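Local coordinates for SLH domain-containing protein (Pseudoflavonifractor capillosus, PDB 4OJU) that is of unknown function but, through its BspA-type leucine-rich repeats, probably binds other proteins, and also binds magnesium, at residues 6-18 and 33-47. Residues are numbered along the deposited sequence; the frame is centred on the assembly and turned at random.
Sequences ESTVQVGPYTFEI and LAGSTYADIPASVTD. With EDO (1,2-ethanediol), chain G; EDO (1,2-ethanediol), chain E.
Val9 and Phe16 bring the hairpin of strands 6-11 and 14-18, closed by a type II' turn from Val11 to Tyr14, against Val45, strand 44-46 crossing strand 6-11 at 106° with 8.1 Å between their axes. Val45 is the wedge. Its chi1 of 57° leaves CG2 anti to the backbone N, where it meets Val9 CG1 and Phe16 CD2, each at 3.6 Å, while CG1 faces Ile18 CG1 and CB lies over one face of the Phe16 ring, off its centre. Pro42 CG reaches Phe16 CZ. Tyr14 is sandwiched between two prolines: Pro13 CG covers one face and Pro42 CD the other, the latter a CH-pi contact 4.0 Å from the ring centroid. Beyond them Tyr14 OH is hydrogen-bonded to a water 2.6 Å away, and this water accepts from Asp40 N at 3.0 Å. A leucine in place of Tyr14 would probably leave this water without its hydroxyl partner and Pro42 without an aromatic face. At the other end a second water joins Ser7 OG to Asp47 OD2, 2.8 Å from each; Asp47 OD2 is also hydrogen-bonded to Tyr53 OH. The hairpin thus packs on strand 44-46 and the chain leading to it from strand 38-40, the edge strand of the parallel sheet with 70-72 and 93-95, mainly through apolar and CH-pi contacts, its clear polar links passing through water.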
loop_
_atom_site.group_PDB
_atom_site.type_symbol
_atom_site.label_atom_id
_atom_site.label_comp_id
_atom_site.label_asym_id
_atom_site.label_seq_id
_atom_site.Cartn_x
_atom_site.Cartn_y
_atom_site.Cartn_z
ATOM N N GLU A 6 28.097 -25.049 -10.825
ATOM C CA GLU A 6 28.988 -26.213 -10.825
ATOM C C GLU A 6 28.166 -27.470 -10.624
ATOM O O GLU A 6 28.373 -28.432 -11.341
ATOM C CB GLU A 6 30.065 -26.106 -9.747
ATOM C CG GLU A 6 31.041 -27.276 -9.779
ATOM C CD GLU A 6 32.123 -27.232 -8.717
ATOM O OE1 GLU A 6 31.836 -26.749 -7.598
ATOM O OE2 GLU A 6 33.246 -27.717 -8.988
ATOM N N SER A 7 27.262 -27.483 -9.623
ATOM C CA SER A 7 26.404 -28.646 -9.379
ATOM C C SER A 7 25.098 -28.251 -8.690
ATOM O O SER A 7 24.981 -27.164 -8.123
ATOM C CB SER A 7 27.135 -29.735 -8.588
ATOM O OG SER A 7 27.555 -29.316 -7.302
ATOM N N THR A 8 24.114 -29.135 -8.779
ATOM C CA THR A 8 22.800 -28.957 -8.162
ATOM C C THR A 8 22.656 -30.038 -7.114
ATOM O O THR A 8 22.917 -31.217 -7.400
ATOM C CB THR A 8 21.701 -28.982 -9.221
ATOM O OG1 THR A 8 22.024 -28.001 -10.215
ATOM C CG2 THR A 8 20.320 -28.696 -8.641
ATOM N N VAL A 9 22.284 -29.642 -5.893
ATOM C CA VAL A 9 22.166 -30.577 -4.784
ATOM C C VAL A 9 20.770 -30.469 -4.175
ATOM O O VAL A 9 20.266 -29.362 -3.956
ATOM C CB VAL A 9 23.286 -30.351 -3.726
ATOM C CG1 VAL A 9 23.139 -31.306 -2.543
ATOM C CG2 VAL A 9 24.674 -30.541 -4.343
ATOM N N GLN A 10 20.151 -31.621 -3.923
ATOM C CA GLN A 10 18.863 -31.701 -3.244
ATOM C C GLN A 10 19.087 -32.166 -1.795
ATOM O O GLN A 10 19.758 -33.179 -1.581
ATOM C CB GLN A 10 17.904 -32.656 -3.984
ATOM C CG GLN A 10 16.466 -32.606 -3.457
ATOM C CD GLN A 10 15.733 -31.357 -3.869
ATOM O OE1 GLN A 10 16.020 -30.742 -4.902
ATOM N NE2 GLN A 10 14.752 -30.956 -3.071
ATOM N N VAL A 11 18.565 -31.398 -0.808
ATOM C CA VAL A 11 18.651 -31.717 0.626
ATOM C C VAL A 11 17.245 -31.650 1.138
ATOM O O VAL A 11 16.737 -30.554 1.378
ATOM C CB VAL A 11 19.615 -30.810 1.451
ATOM C CG1 VAL A 11 19.737 -31.314 2.887
ATOM C CG2 VAL A 11 20.994 -30.714 0.807
ATOM N N GLY A 12 16.598 -32.809 1.234
ATOM C CA GLY A 12 15.194 -32.874 1.637
ATOM C C GLY A 12 14.336 -31.989 0.742
ATOM O O GLY A 12 14.354 -32.168 -0.482
ATOM N N PRO A 13 13.643 -30.956 1.285
ATOM C CA PRO A 13 12.798 -30.117 0.421
ATOM C C PRO A 13 13.564 -29.007 -0.309
ATOM O O PRO A 13 12.979 -28.282 -1.110
ATOM C CB PRO A 13 11.803 -29.512 1.413
ATOM C CG PRO A 13 12.611 -29.331 2.657
ATOM C CD PRO A 13 13.522 -30.557 2.703
ATOM N N TYR A 14 14.868 -28.868 -0.027
ATOM C CA TYR A 14 15.667 -27.783 -0.596
ATOM C C TYR A 14 16.472 -28.169 -1.816
ATOM O O TYR A 14 17.188 -29.181 -1.800
ATOM C CB TYR A 14 16.660 -27.267 0.458
ATOM C CG TYR A 14 16.017 -26.829 1.743
ATOM C CD1 TYR A 14 15.281 -25.649 1.810
ATOM C CD2 TYR A 14 16.138 -27.593 2.902
ATOM C CE1 TYR A 14 14.681 -25.238 2.997
ATOM C CE2 TYR A 14 15.531 -27.198 4.090
ATOM C CZ TYR A 14 14.815 -26.011 4.133
ATOM O OH TYR A 14 14.201 -25.607 5.284
ATOM N N THR A 15 16.410 -27.323 -2.849
ATOM C CA THR A 15 17.277 -27.455 -4.023
ATOM C C THR A 15 18.316 -26.354 -3.937
ATOM O O THR A 15 17.945 -25.204 -3.757
ATOM C CB THR A 15 16.515 -27.366 -5.362
ATOM O OG1 THR A 15 15.395 -28.238 -5.344
ATOM C CG2 THR A 15 17.426 -27.653 -6.564
ATOM N N PHE A 16 19.595 -26.694 -4.108
ATOM C CA PHE A 16 20.660 -25.707 -4.115
ATOM C C PHE A 16 21.447 -25.761 -5.380
ATOM O O PHE A 16 21.726 -26.862 -5.889
ATOM C CB PHE A 16 21.650 -25.932 -2.958
ATOM C CG PHE A 16 21.070 -25.850 -1.585
ATOM C CD1 PHE A 16 20.966 -24.626 -0.926
ATOM C CD2 PHE A 16 20.624 -26.993 -0.938
ATOM C CE1 PHE A 16 20.404 -24.551 0.352
ATOM C CE2 PHE A 16 20.093 -26.921 0.338
ATOM C CZ PHE A 16 19.976 -25.700 0.978
ATOM N N GLU A 17 21.879 -24.580 -5.850
ATOM C CA GLU A 17 22.820 -24.514 -6.953
ATOM C C GLU A 17 24.128 -24.046 -6.361
ATOM O O GLU A 17 24.151 -23.035 -5.639
ATOM C CB GLU A 17 22.342 -23.597 -8.074
ATOM C CG GLU A 17 21.295 -24.267 -8.939
ATOM C CD GLU A 17 20.717 -23.404 -10.036
ATOM O OE1 GLU A 17 20.899 -22.167 -9.984
ATOM O OE2 GLU A 17 20.052 -23.963 -10.934
ATOM N N ILE A 18 25.183 -24.824 -6.564
ATOM C CA ILE A 18 26.526 -24.490 -6.097
ATOM C C ILE A 18 27.231 -23.869 -7.288
ATOM O O ILE A 18 27.317 -24.511 -8.335
ATOM C CB ILE A 18 27.268 -25.741 -5.529
ATOM C CG1 ILE A 18 26.543 -26.270 -4.270
ATOM C CG2 ILE A 18 28.741 -25.439 -5.240
ATOM C CD1 ILE A 18 26.911 -27.725 -3.932
ATOM N N LEU A 33 8.123 -32.406 -0.022
ATOM C CA LEU A 33 9.239 -33.150 0.555
ATOM C C LEU A 33 9.584 -32.683 1.972
ATOM O O LEU A 33 10.470 -33.259 2.608
ATOM C CB LEU A 33 10.483 -33.043 -0.354
ATOM C CG LEU A 33 10.388 -33.655 -1.761
ATOM C CD1 LEU A 33 11.597 -33.287 -2.588
ATOM C CD2 LEU A 33 10.246 -35.186 -1.696
ATOM N N ALA A 34 8.890 -31.661 2.478
ATOM C CA ALA A 34 9.183 -31.104 3.804
ATOM C C ALA A 34 8.580 -31.928 4.938
ATOM O O ALA A 34 7.480 -32.467 4.790
ATOM C CB ALA A 34 8.673 -29.679 3.891
ATOM N N GLY A 35 9.291 -31.957 6.068
ATOM C CA GLY A 35 8.890 -32.643 7.295
ATOM C C GLY A 35 7.928 -31.832 8.144
ATOM O O GLY A 35 7.172 -32.390 8.943
ATOM N N SER A 36 7.944 -30.503 7.969
ATOM C CA SER A 36 7.074 -29.559 8.681
ATOM C C SER A 36 6.951 -28.261 7.894
ATOM O O SER A 36 7.644 -28.082 6.887
ATOM C CB SER A 36 7.607 -29.282 10.089
ATOM O OG SER A 36 8.617 -28.289 10.103
ATOM N N THR A 37 6.096 -27.348 8.364
ATOM C CA THR A 37 5.890 -26.045 7.711
ATOM C C THR A 37 6.908 -25.008 8.222
ATOM O O THR A 37 6.842 -23.851 7.822
ATOM C CB THR A 37 4.449 -25.573 7.896
ATOM O OG1 THR A 37 4.215 -25.366 9.287
ATOM C CG2 THR A 37 3.428 -26.543 7.297
ATOM N N TYR A 38 7.821 -25.392 9.119
ATOM C CA TYR A 38 8.885 -24.483 9.547
ATOM C C TYR A 38 10.112 -24.779 8.685
ATOM O O TYR A 38 10.595 -25.912 8.677
ATOM C CB TYR A 38 9.214 -24.586 11.057
ATOM C CG TYR A 38 10.073 -23.424 11.507
ATOM C CD1 TYR A 38 11.452 -23.429 11.303
ATOM C CD2 TYR A 38 9.497 -22.270 12.027
ATOM C CE1 TYR A 38 12.237 -22.330 11.640
ATOM C CE2 TYR A 38 10.272 -21.160 12.354
ATOM C CZ TYR A 38 11.642 -21.198 12.166
ATOM O OH TYR A 38 12.410 -20.114 12.513
ATOM N N ALA A 39 10.582 -23.788 7.930
ATOM C CA ALA A 39 11.751 -23.947 7.058
ATOM C C ALA A 39 13.013 -23.513 7.781
ATOM O O ALA A 39 13.289 -22.318 7.885
ATOM C CB ALA A 39 11.565 -23.151 5.771
ATOM N N ASP A 40 13.752 -24.484 8.336
ATOM C CA ASP A 40 15.019 -24.209 9.023
ATOM C C ASP A 40 16.081 -24.377 7.953
ATOM O O ASP A 40 16.527 -25.487 7.699
ATOM C CB ASP A 40 15.197 -25.150 10.237
ATOM C CG ASP A 40 16.332 -24.795 11.187
ATOM O OD1 ASP A 40 16.866 -23.657 11.091
ATOM O OD2 ASP A 40 16.678 -25.635 12.033
ATOM N N ILE A 41 16.382 -23.303 7.226
ATOM C CA ILE A 41 17.279 -23.349 6.070
ATOM C C ILE A 41 18.711 -23.672 6.496
ATOM O O ILE A 41 19.245 -22.975 7.358
ATOM C CB ILE A 41 17.216 -22.022 5.248
ATOM C CG1 ILE A 41 15.797 -21.754 4.695
ATOM C CG2 ILE A 41 18.273 -22.012 4.136
ATOM C CD1 ILE A 41 15.572 -20.296 4.121
ATOM N N PRO A 42 19.361 -24.695 5.887
ATOM C CA PRO A 42 20.756 -25.002 6.283
ATOM C C PRO A 42 21.713 -23.883 5.875
ATOM O O PRO A 42 21.509 -23.228 4.848
ATOM C CB PRO A 42 21.073 -26.309 5.562
ATOM C CG PRO A 42 20.039 -26.472 4.529
ATOM C CD PRO A 42 18.861 -25.622 4.849
ATOM N N ALA A 43 22.736 -23.651 6.707
ATOM C CA ALA A 43 23.765 -22.633 6.465
ATOM C C ALA A 43 24.783 -23.106 5.421
ATOM O O ALA A 43 25.532 -22.299 4.877
ATOM C CB ALA A 43 24.483 -22.313 7.768
ATOM N N SER A 44 24.851 -24.416 5.191
ATOM C CA SER A 44 25.778 -24.966 4.215
ATOM C C SER A 44 25.185 -26.189 3.511
ATOM O O SER A 44 24.215 -26.777 3.986
ATOM C CB SER A 44 27.117 -25.317 4.863
ATOM O OG SER A 44 26.994 -26.436 5.719
ATOM N N VAL A 45 25.759 -26.543 2.365
ATOM C CA VAL A 45 25.333 -27.693 1.563
ATOM C C VAL A 45 26.600 -28.438 1.111
ATOM O O VAL A 45 27.626 -27.807 0.849
ATOM C CB VAL A 45 24.385 -27.276 0.398
ATOM C CG1 VAL A 45 25.025 -26.246 -0.515
ATOM C CG2 VAL A 45 23.902 -28.475 -0.401
ATOM N N THR A 46 26.536 -29.776 1.110
ATOM C CA THR A 46 27.657 -30.646 0.746
ATOM C C THR A 46 27.400 -31.251 -0.626
ATOM O O THR A 46 26.306 -31.770 -0.868
ATOM C CB THR A 46 27.806 -31.717 1.831
ATOM O OG1 THR A 46 28.011 -31.078 3.085
ATOM C CG2 THR A 46 28.935 -32.705 1.572
ATOM N N ASP A 47 28.408 -31.194 -1.518
ATOM C CA ASP A 47 28.276 -31.783 -2.854
ATOM C C ASP A 47 28.596 -33.282 -2.798
ATOM O O ASP A 47 28.901 -33.806 -1.718
ATOM C CB ASP A 47 29.129 -31.040 -3.909
ATOM C CG ASP A 47 30.645 -31.089 -3.795
ATOM O OD1 ASP A 47 31.174 -31.963 -3.044
ATOM O OD2 ASP A 47 31.311 -30.270 -4.470
HETATM C C1 EDO G . 26.276 -29.669 5.779
HETATM O O1 EDO G . 26.508 -29.031 4.534
HETATM C C2 EDO G . 25.123 -30.679 5.633
HETATM O O2 EDO G . 25.471 -31.622 4.629
HETATM C C1 EDO E . 20.553 -26.286 10.744
HETATM O O1 EDO E . 19.966 -25.002 10.578
HETATM C C2 EDO E . 19.695 -27.348 10.036
HETATM O O2 EDO E . 19.302 -26.853 8.772
HETATM O O HOH W 1 30.107 -28.629 -6.458
HETATM O O HOH W 2 13.651 -27.294 7.163
#